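Local coordinates for protein peptide chain release factor RF2 (Thermus thermophilus, PDB 2IHR) that recognises the stop codons UGA and UAA on the ribosome and directs the termination of translation, at residues I120-G125 with D131-L136; V154-G159 with D165-L170. All coordinates share one frame; numbering follows the deposited sequence.

Contact 1: I120-G125 with D131-L136; sequences IQPGAG and DWAEML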
loop_
_atom_site.group_PDB
_atom_site.type_symbol
_atom_site.label_atom_id
_atom_site.label_comp_id
_atom_site.label_asym_id
_atom_site.label_seq_id
_atom_site.Cartn_x
_atom_site.Cartn_y
_atom_site.Cartn_z
ATOM N N ILE A 120 10.992 -3.202 6.326
ATOM C CA ILE A 120 10.975 -4.433 7.125
ATOM C C ILE A 120 12.116 -4.511 8.116
ATOM O O ILE A 120 13.266 -4.271 7.773
ATOM C CB ILE A 120 11.075 -5.681 6.205
ATOM C CG1 ILE A 120 9.830 -5.755 5.306
ATOM C CG2 ILE A 120 11.147 -6.967 7.036
ATOM C CD1 ILE A 120 10.091 -6.275 3.936
ATOM N N GLN A 121 11.807 -4.844 9.362
ATOM C CA GLN A 121 12.853 -4.996 10.363
ATOM C C GLN A 121 12.515 -6.215 11.168
ATOM O O GLN A 121 11.353 -6.447 11.444
ATOM C CB GLN A 121 12.894 -3.768 11.271
ATOM C CG GLN A 121 13.536 -2.565 10.605
ATOM C CD GLN A 121 13.550 -1.333 11.470
ATOM O OE1 GLN A 121 12.535 -0.640 11.632
ATOM N NE2 GLN A 121 14.711 -1.046 12.035
ATOM N N PRO A 122 13.502 -7.049 11.499
ATOM C CA PRO A 122 13.118 -8.222 12.304
ATOM C C PRO A 122 12.621 -7.814 13.712
ATOM O O PRO A 122 12.789 -6.688 14.140
ATOM C CB PRO A 122 14.399 -9.072 12.365
ATOM C CG PRO A 122 15.538 -8.116 12.008
ATOM C CD PRO A 122 14.899 -7.124 11.027
ATOM N N GLY A 123 11.966 -8.732 14.401
ATOM C CA GLY A 123 11.464 -8.465 15.732
ATOM C C GLY A 123 12.133 -9.531 16.564
ATOM O O GLY A 123 13.324 -9.799 16.379
ATOM N N ALA A 124 11.395 -10.176 17.455
ATOM C CA ALA A 124 12.007 -11.227 18.263
ATOM C C ALA A 124 12.149 -12.559 17.524
ATOM O O ALA A 124 11.415 -12.825 16.574
ATOM C CB ALA A 124 11.211 -11.421 19.498
ATOM N N GLY A 125 13.079 -13.403 17.980
ATOM C CA GLY A 125 13.304 -14.695 17.347
ATOM C C GLY A 125 14.764 -14.969 17.007
ATOM O O GLY A 125 15.133 -16.112 16.677
ATOM N N ASP A 131 15.965 -14.214 8.994
ATOM C CA ASP A 131 15.642 -15.038 7.845
ATOM C C ASP A 131 14.196 -14.706 7.436
ATOM O O ASP A 131 13.903 -14.473 6.252
ATOM C CB ASP A 131 15.814 -16.517 8.236
ATOM C CG ASP A 131 15.711 -17.475 7.047
ATOM O OD1 ASP A 131 16.188 -17.132 5.937
ATOM O OD2 ASP A 131 15.161 -18.592 7.241
ATOM N N TRP A 132 13.309 -14.654 8.432
ATOM C CA TRP A 132 11.895 -14.335 8.218
ATOM C C TRP A 132 11.718 -12.966 7.542
ATOM O O TRP A 132 10.878 -12.788 6.665
ATOM C CB TRP A 132 11.180 -14.368 9.572
ATOM C CG TRP A 132 9.678 -14.073 9.583
ATOM C CD1 TRP A 132 8.996 -13.405 10.564
ATOM C CD2 TRP A 132 8.689 -14.449 8.593
ATOM N NE1 TRP A 132 7.661 -13.336 10.244
ATOM C CE2 TRP A 132 7.446 -13.966 9.042
ATOM C CE3 TRP A 132 8.737 -15.151 7.371
ATOM C CZ2 TRP A 132 6.270 -14.148 8.326
ATOM C CZ3 TRP A 132 7.548 -15.339 6.652
ATOM C CH2 TRP A 132 6.346 -14.836 7.134
ATOM N N ALA A 133 12.491 -11.984 7.975
ATOM C CA ALA A 133 12.420 -10.661 7.397
ATOM C C ALA A 133 12.821 -10.719 5.869
ATOM O O ALA A 133 12.195 -10.086 4.981
ATOM C CB ALA A 133 13.347 -9.740 8.196
ATOM N N GLU A 134 13.857 -11.488 5.565
ATOM C CA GLU A 134 14.282 -11.625 4.191
ATOM C C GLU A 134 13.161 -12.326 3.393
ATOM O O GLU A 134 12.949 -12.058 2.200
ATOM C CB GLU A 134 15.566 -12.433 4.155
ATOM C CG GLU A 134 16.211 -12.497 2.788
ATOM C CD GLU A 134 17.509 -13.243 2.848
ATOM O OE1 GLU A 134 18.179 -13.111 3.887
ATOM O OE2 GLU A 134 17.862 -13.945 1.877
ATOM N N MET A 135 12.433 -13.209 4.078
ATOM C CA MET A 135 11.354 -13.939 3.463
ATOM C C MET A 135 10.222 -13.041 3.052
ATOM O O MET A 135 9.673 -13.153 1.933
ATOM C CB MET A 135 10.850 -15.032 4.404
ATOM C CG MET A 135 11.882 -16.192 4.632
ATOM S SD MET A 135 11.015 -17.621 5.328
ATOM C CE MET A 135 11.821 -17.754 6.902
ATOM N N LEU A 136 9.856 -12.149 3.959
ATOM C CA LEU A 136 8.806 -11.198 3.684
ATOM C C LEU A 136 9.280 -10.295 2.519
ATOM O O LEU A 136 8.476 -9.965 1.640
ATOM C CB LEU A 136 8.528 -10.380 4.959
ATOM C CG LEU A 136 7.811 -11.073 6.142
ATOM C CD1 LEU A 136 8.084 -10.315 7.461
ATOM C CD2 LEU A 136 6.297 -11.137 5.870
#
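I120 and P122, two residues apart at the C-terminal end of strand 115-122, rest on A133 of helix 127-145. The contact between the segments is apolar: I120 CG2 lies 3.7 Å from A133 CB, and A133 CB also meets P122 CD at 4.2 Å. The I120 CG2 branch reaches the helix because it stands anti to the backbone N, while CG1 (chi1 -64°) runs beside that N and carries CD1 toward the backbone of the next helical turn. There I120 CD1 comes to 4.3 Å from L136 C. L136 adds a looser flank, its CB 4.5 Å from I120 CD1. Alanine suits the middle of this patch: its single methyl lets the strand approach the helix to an axis distance of 7.6 Å, with the two running nearly antiparallel (161°). Branched isoleucine spreads over the helix, and P122, which has no N-H to satisfy, offers CD of its ring to the methyl.

Polar bonds lie inside or around the segments. The helix satisfies itself, as in the bond from L136 N to W132 O, and the strand pairs I120 with A167 and Q121 with G207. W132 leaves the helix beside this patch and packs on strands 201-213 and 185-190, where NE1 bonds to H187 O, and D131 forms a salt bridge with R191.

With no hydrogen bond between strand and helix, their fit depends on the shapes of small and branched side chains and on burial of hydrocarbon.

Contact 2: V154-G159 with D165-L170; sequences VDLTPG and DYAQIL
T157 O takes two backbone donors: Y166 N, 3.1 Å away and on a lone pair, and D165 N, whose distance of 2.5 Å is doubtfully short. T157 N returns a bond to Y166 O at 2.8 Å, 40° out of the carbonyl plane. Farther along, D155 N gives to Q168 O and D155 O receives Q168 N at 3.0 Å; V154 N adds a weak bond to the same Q168 O. L156 and A167 form a non-hydrogen-bonded pair between them; small A167 lets L156 CD1 come to 3.7 Å from its CB, on the face covered by L137.

The other face carries D155, T157, Y166 and Q168. The Y166 ring and D155 carboxylate cross at about a right angle, their planes 52° apart. With CG anti to the backbone N (chi1 173°), the extended Q168 brings OE1 to 3.4 Å from V154 CG1, while T119 OG1 satisfies its NE2. D165 sets its carboxylate OD2 3.0 Å from G159 CA; a glycine here, lacking CB and the carboxylate, would probably leave G159 without this neighbour and the corner freer to turn. The pairing, with classic beta bulges at V154-D155 and D165-Y166, is that of an antiparallel beta hairpin.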
loop_
_atom_site.group_PDB
_atom_site.type_symbol
_atom_site.label_atom_id
_atom_site.label_comp_id
_atom_site.label_asym_id
_atom_site.label_seq_id
_atom_site.Cartn_x
_atom_site.Cartn_y
_atom_site.Cartn_z
ATOM N N VAL A 154 16.032 0.651 -1.626
ATOM C CA VAL A 154 16.633 1.838 -1.059
ATOM C C VAL A 154 17.805 1.457 -0.189
ATOM O O VAL A 154 18.867 2.044 -0.269
ATOM C CB VAL A 154 15.631 2.617 -0.226
ATOM C CG1 VAL A 154 16.353 3.684 0.558
ATOM C CG2 VAL A 154 14.559 3.236 -1.139
ATOM N N ASP A 155 17.638 0.444 0.634
ATOM C CA ASP A 155 18.734 0.067 1.516
ATOM C C ASP A 155 18.496 -1.357 1.983
ATOM O O ASP A 155 17.373 -1.805 2.035
ATOM C CB ASP A 155 18.784 1.049 2.711
ATOM C CG ASP A 155 20.081 0.942 3.525
ATOM O OD1 ASP A 155 21.141 0.641 2.941
ATOM O OD2 ASP A 155 20.050 1.183 4.748
ATOM N N LEU A 156 19.553 -2.057 2.353
ATOM C CA LEU A 156 19.405 -3.427 2.783
ATOM C C LEU A 156 20.524 -3.813 3.744
ATOM O O LEU A 156 21.632 -4.081 3.302
ATOM C CB LEU A 156 19.443 -4.298 1.529
ATOM C CG LEU A 156 19.230 -5.805 1.475
ATOM C CD1 LEU A 156 17.796 -6.160 1.790
ATOM C CD2 LEU A 156 19.544 -6.248 0.067
ATOM N N THR A 157 20.249 -3.835 5.048
ATOM C CA THR A 157 21.274 -4.228 6.036
ATOM C C THR A 157 21.228 -5.721 6.361
ATOM O O THR A 157 20.260 -6.190 6.960
ATOM C CB THR A 157 21.083 -3.577 7.395
ATOM O OG1 THR A 157 20.945 -2.161 7.263
ATOM C CG2 THR A 157 22.259 -3.901 8.261
ATOM N N PRO A 158 22.272 -6.482 5.999
ATOM C CA PRO A 158 22.284 -7.921 6.289
ATOM C C PRO A 158 22.414 -8.179 7.778
ATOM O O PRO A 158 22.915 -7.325 8.510
ATOM C CB PRO A 158 23.491 -8.415 5.522
ATOM C CG PRO A 158 24.437 -7.237 5.626
ATOM C CD PRO A 158 23.500 -6.087 5.291
ATOM N N GLY A 159 21.976 -9.364 8.203
ATOM C CA GLY A 159 21.997 -9.735 9.611
ATOM C C GLY A 159 23.300 -10.322 10.105
ATOM O O GLY A 159 24.101 -10.835 9.301
ATOM N N ASP A 165 18.819 -7.479 8.603
ATOM C CA ASP A 165 18.576 -6.769 9.845
ATOM C C ASP A 165 17.720 -5.562 9.589
ATOM O O ASP A 165 17.184 -4.937 10.522
ATOM C CB ASP A 165 19.872 -6.333 10.491
ATOM C CG ASP A 165 20.251 -7.204 11.662
ATOM O OD1 ASP A 165 19.405 -7.431 12.565
ATOM O OD2 ASP A 165 21.412 -7.655 11.675
ATOM N N TYR A 166 17.579 -5.251 8.310
ATOM C CA TYR A 166 16.770 -4.128 7.891
ATOM C C TYR A 166 16.709 -4.107 6.359
ATOM O O TYR A 166 17.634 -4.558 5.664
ATOM C CB TYR A 166 17.389 -2.850 8.451
ATOM C CG TYR A 166 16.773 -1.548 7.988
ATOM C CD1 TYR A 166 16.984 -1.081 6.679
ATOM C CD2 TYR A 166 15.927 -0.805 8.833
ATOM C CE1 TYR A 166 16.370 0.075 6.215
ATOM C CE2 TYR A 166 15.295 0.370 8.377
ATOM C CZ TYR A 166 15.525 0.793 7.056
ATOM O OH TYR A 166 14.892 1.907 6.539
ATOM N N ALA A 167 15.600 -3.615 5.830
ATOM C CA ALA A 167 15.436 -3.520 4.387
ATOM C C ALA A 167 14.369 -2.494 4.166
ATOM O O ALA A 167 13.454 -2.387 4.966
ATOM C CB ALA A 167 15.016 -4.859 3.791
ATOM N N GLN A 168 14.520 -1.709 3.100
ATOM C CA GLN A 168 13.555 -0.672 2.735
ATOM C C GLN A 168 13.494 -0.474 1.221
ATOM O O GLN A 168 14.472 -0.097 0.590
ATOM C CB GLN A 168 13.903 0.651 3.397
ATOM C CG GLN A 168 13.015 1.761 2.905
ATOM C CD GLN A 168 13.343 3.052 3.555
ATOM O OE1 GLN A 168 14.385 3.663 3.272
ATOM N NE2 GLN A 168 12.474 3.481 4.464
ATOM N N ILE A 169 12.315 -0.715 0.658
ATOM C CA ILE A 169 12.126 -0.605 -0.772
ATOM C C ILE A 169 11.101 0.423 -1.231
ATOM O O ILE A 169 10.281 0.927 -0.453
ATOM C CB ILE A 169 11.756 -1.954 -1.366
ATOM C CG1 ILE A 169 10.344 -2.369 -0.919
ATOM C CG2 ILE A 169 12.787 -2.977 -0.930
ATOM C CD1 ILE A 169 9.755 -3.629 -1.671
ATOM N N LEU A 170 11.185 0.724 -2.526
ATOM C CA LEU A 170 10.325 1.690 -3.171
ATOM C C LEU A 170 9.696 0.910 -4.298
ATOM O O LEU A 170 10.402 0.404 -5.202
ATOM C CB LEU A 170 11.169 2.835 -3.713
ATOM C CG LEU A 170 10.473 3.979 -4.450
ATOM C CD1 LEU A 170 9.434 4.594 -3.595
ATOM C CD2 LEU A 170 11.516 4.977 -4.847
#

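How the contacts relate
Both contacts belong to one helix-on-sheet unit. Contact 1 sets helix 127-145 against strand 115-122, and contact 2 pairs the next two strands of the chain, 150-158 and 164-172. Strand 164-172 lies beside 115-122 in the mixed sheet, and I120 N probably bonds to A167 O, 2.9 Å away, so the two are coupled directly. The same helix also covers the hairpin, where L137 meets L156, A167 and I169. Contact 1 is buried and purely apolar, as befits helix on sheet; contact 2 is only partly buried, reaches the sheet's outermost strand, and is held mainly by backbone hydrogen bonds, with exposed T157 and P158 near the loop end of the hairpin.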